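Side-chain contact in sperm autoantigenic protein 17 (Danio rerio, PDB 7MY4), which probably dimerizes through an RIIa-type docking and dimerization domain and binds the amphipathic helices of A-kinase anchoring proteins: residues L21-G24 against L25-V29. Numbering follows the deposited sequence.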
ATOM      1  N   LEU A  21      -7.725   0.228   4.363  1.00  5.37           N
ATOM      2  CA  LEU A  21      -6.908   0.915   3.376  1.00  5.25           C
ATOM      3  C   LEU A  21      -7.433   2.329   3.144  1.00  5.47           C
ATOM      4  O   LEU A  21      -6.663   3.309   3.155  1.00  5.42           O
ATOM      5  CB  LEU A  21      -6.873   0.111   2.076  1.00  5.30           C
ATOM      6  CG  LEU A  21      -5.862   0.614   1.068  1.00  6.82           C
ATOM      7  CD1 LEU A  21      -4.450   0.302   1.532  1.00 11.83           C
ATOM      8  CD2 LEU A  21      -6.081   0.004  -0.329  1.00  8.34           C
ATOM      9  N   LEU A  22      -8.748   2.452   2.935  1.00  5.15           N
ATOM     10  CA  LEU A  22      -9.356   3.765   2.756  1.00  5.11           C
ATOM     11  C   LEU A  22      -9.206   4.636   4.001  1.00  5.99           C
ATOM     12  O   LEU A  22      -9.033   5.870   3.900  1.00  5.96           O
ATOM     13  CB  LEU A  22     -10.836   3.602   2.402  1.00  5.37           C
ATOM     14  CG  LEU A  22     -11.160   2.909   1.085  1.00  5.11           C
ATOM     15  CD1 LEU A  22     -12.644   2.807   0.980  1.00  9.92           C
ATOM     16  CD2 LEU A  22     -10.581   3.665  -0.092  1.00  7.73           C
ATOM     17  N   GLU A  23      -9.335   4.024   5.185  1.00  5.26           N
ATOM     18  CA  GLU A  23      -9.217   4.792   6.421  1.00  5.72           C
ATOM     19  C   GLU A  23      -7.827   5.400   6.560  1.00  5.79           C
ATOM     20  O   GLU A  23      -7.674   6.536   7.031  1.00  6.43           O
ATOM     21  CB  GLU A  23      -9.524   3.901   7.627  1.00  6.52           C
ATOM     22  CG  GLU A  23      -9.442   4.715   8.938  1.00  7.85           C
ATOM     23  CD  GLU A  23      -9.883   3.979  10.180  1.00 16.51           C
ATOM     24  OE1 GLU A  23     -10.634   2.984  10.072  1.00 13.05           O
ATOM     25  OE2 GLU A  23      -9.499   4.431  11.297  1.00 14.17           O
ATOM     26  N   GLY A  24      -6.794   4.656   6.160  1.00  5.34           N
ATOM     27  CA  GLY A  24      -5.434   5.171   6.275  1.00  6.36           C
ATOM     28  C   GLY A  24      -5.223   6.385   5.395  1.00  5.26           C
ATOM     29  O   GLY A  24      -4.654   7.399   5.815  1.00  5.59           O
ATOM     30  N   LEU A  25      -5.697   6.300   4.157  1.00  5.64           N
ATOM     31  CA  LEU A  25      -5.674   7.463   3.282  1.00  5.33           C
ATOM     32  C   LEU A  25      -6.430   8.616   3.923  1.00  5.94           C
ATOM     33  O   LEU A  25      -5.941   9.749   3.986  1.00  6.40           O
ATOM     34  CB  LEU A  25      -6.293   7.101   1.934  1.00  5.15           C
ATOM     35  CG  LEU A  25      -6.535   8.288   0.996  1.00  5.54           C
ATOM     36  CD1 LEU A  25      -5.208   8.925   0.592  1.00  7.06           C
ATOM     37  CD2 LEU A  25      -7.330   7.852  -0.202  1.00  6.71           C
ATOM     38  N   THR A  26      -7.643   8.339   4.382  1.00  6.01           N
ATOM     39  CA  THR A  26      -8.509   9.398   4.891  1.00  5.28           C
ATOM     40  C   THR A  26      -7.876  10.104   6.069  1.00  6.88           C
ATOM     41  O   THR A  26      -7.880  11.339   6.149  1.00  5.49           O
ATOM     42  CB  THR A  26      -9.857   8.782   5.284  1.00  6.15           C
ATOM     43  OG1 THR A  26     -10.459   8.233   4.107  1.00  6.40           O
ATOM     44  CG2 THR A  26     -10.778   9.837   5.903  1.00  6.24           C
ATOM     45  N   ARG A  27      -7.329   9.338   7.003  1.00  5.47           N
ATOM     46  CA  ARG A  27      -6.728   9.963   8.172  1.00  5.64           C
ATOM     47  C   ARG A  27      -5.521  10.803   7.791  1.00  5.65           C
ATOM     48  O   ARG A  27      -5.281  11.854   8.399  1.00  5.80           O
ATOM     49  CB  ARG A  27      -6.376   8.895   9.192  1.00  6.75           C
ATOM     50  CG  ARG A  27      -7.644   8.375   9.835  1.00 10.92           C
ATOM     51  CD  ARG A  27      -7.370   7.646  11.085  1.00 17.16           C
ATOM     52  NE  ARG A  27      -8.507   6.976  11.708  1.00 10.70           N
ATOM     53  CZ  ARG A  27      -9.297   7.506  12.639  1.00 16.00           C
ATOM     54  NH1 ARG A  27      -9.130   8.758  13.064  1.00 12.16           N
ATOM     55  NH2 ARG A  27     -10.263   6.771  13.175  1.00 16.69           N
ATOM     56  N   GLU A  28      -4.750  10.381   6.785  0.62  5.52           N
ATOM     57  CA  GLU A  28      -3.599  11.202   6.412  0.62  6.23           C
ATOM     58  C   GLU A  28      -4.037  12.459   5.658  0.62  5.75           C
ATOM     59  O   GLU A  28      -3.447  13.530   5.849  0.62  5.97           O
ATOM     60  CB  GLU A  28      -2.588  10.391   5.602  0.62  8.35           C
ATOM     61  CG  GLU A  28      -1.837   9.353   6.434  0.62  8.64           C
ATOM     62  CD  GLU A  28      -1.196   9.926   7.688  0.62 15.92           C
ATOM     63  OE1 GLU A  28      -0.346  10.843   7.561  0.62 18.89           O
ATOM     64  OE2 GLU A  28      -1.567   9.479   8.807  0.62 20.93           O
ATOM     65  N   VAL A  29      -5.090  12.367   4.838  1.00  5.59           N
ATOM     66  CA  VAL A  29      -5.666  13.578   4.237  1.00  5.47           C
ATOM     67  C   VAL A  29      -6.127  14.562   5.311  1.00  6.16           C
ATOM     68  O   VAL A  29      -5.877  15.779   5.230  1.00  5.79           O
ATOM     69  CB  VAL A  29      -6.830  13.187   3.310  1.00  5.37           C
ATOM     70  CG1 VAL A  29      -7.636  14.410   2.914  1.00  6.66           C
ATOM     71  CG2 VAL A  29      -6.298  12.471   2.056  1.00  5.21           C
TER
HETATM   72  O   HOH W   1      -2.983   7.045   8.030  0.63 12.49           O
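R27 N donates to E23 O at 2.8 Å, one of four successive i to i+4 backbone bonds that run from L21–L25 to G24–E28 and make the whole stretch one regular helical turn after another within helix 18-32. That spacing puts the E23 and R27 side chains next to each other, pointing the same way. E23 reaches over with CG anti to its backbone N (chi1 -178°) and an extended chain, while R27 is extended from CG to NE. The salt bridge is side-on but asymmetric: OE2 of E23 takes both R27 NE, at 2.8 Å and nearly straight (161° at the hydrogen), and R27 NH2, at 3.1 Å and more bent. OE2 lies in the guanidinium plane, at its edge, whereas the two flat groups are turned 49° apart; NE arrives on the anti side of OE2, and NH2 from above the carboxylate plane. An alanine at E23 would take OE2 away and would probably leave the R27 guanidinium without its negative partner, and freer to turn.

One residue earlier in each case, T26 OG1 bonds back to L22 O at 2.8 Å, from above the carbonyl plane and on the face opposite to T26 N, so a single oxygen holds two donors. G24 O likewise accepts from E28 N and from a water at 2.8 Å. L21, L25, E28 and V29 touch helix 37-55, L25 and E28 both meeting Y44. The E23–R27 and T26–L22 side-chain bonds lie at the helix surface, where pairing of opposite charges probably steadies this RIIa-family helix.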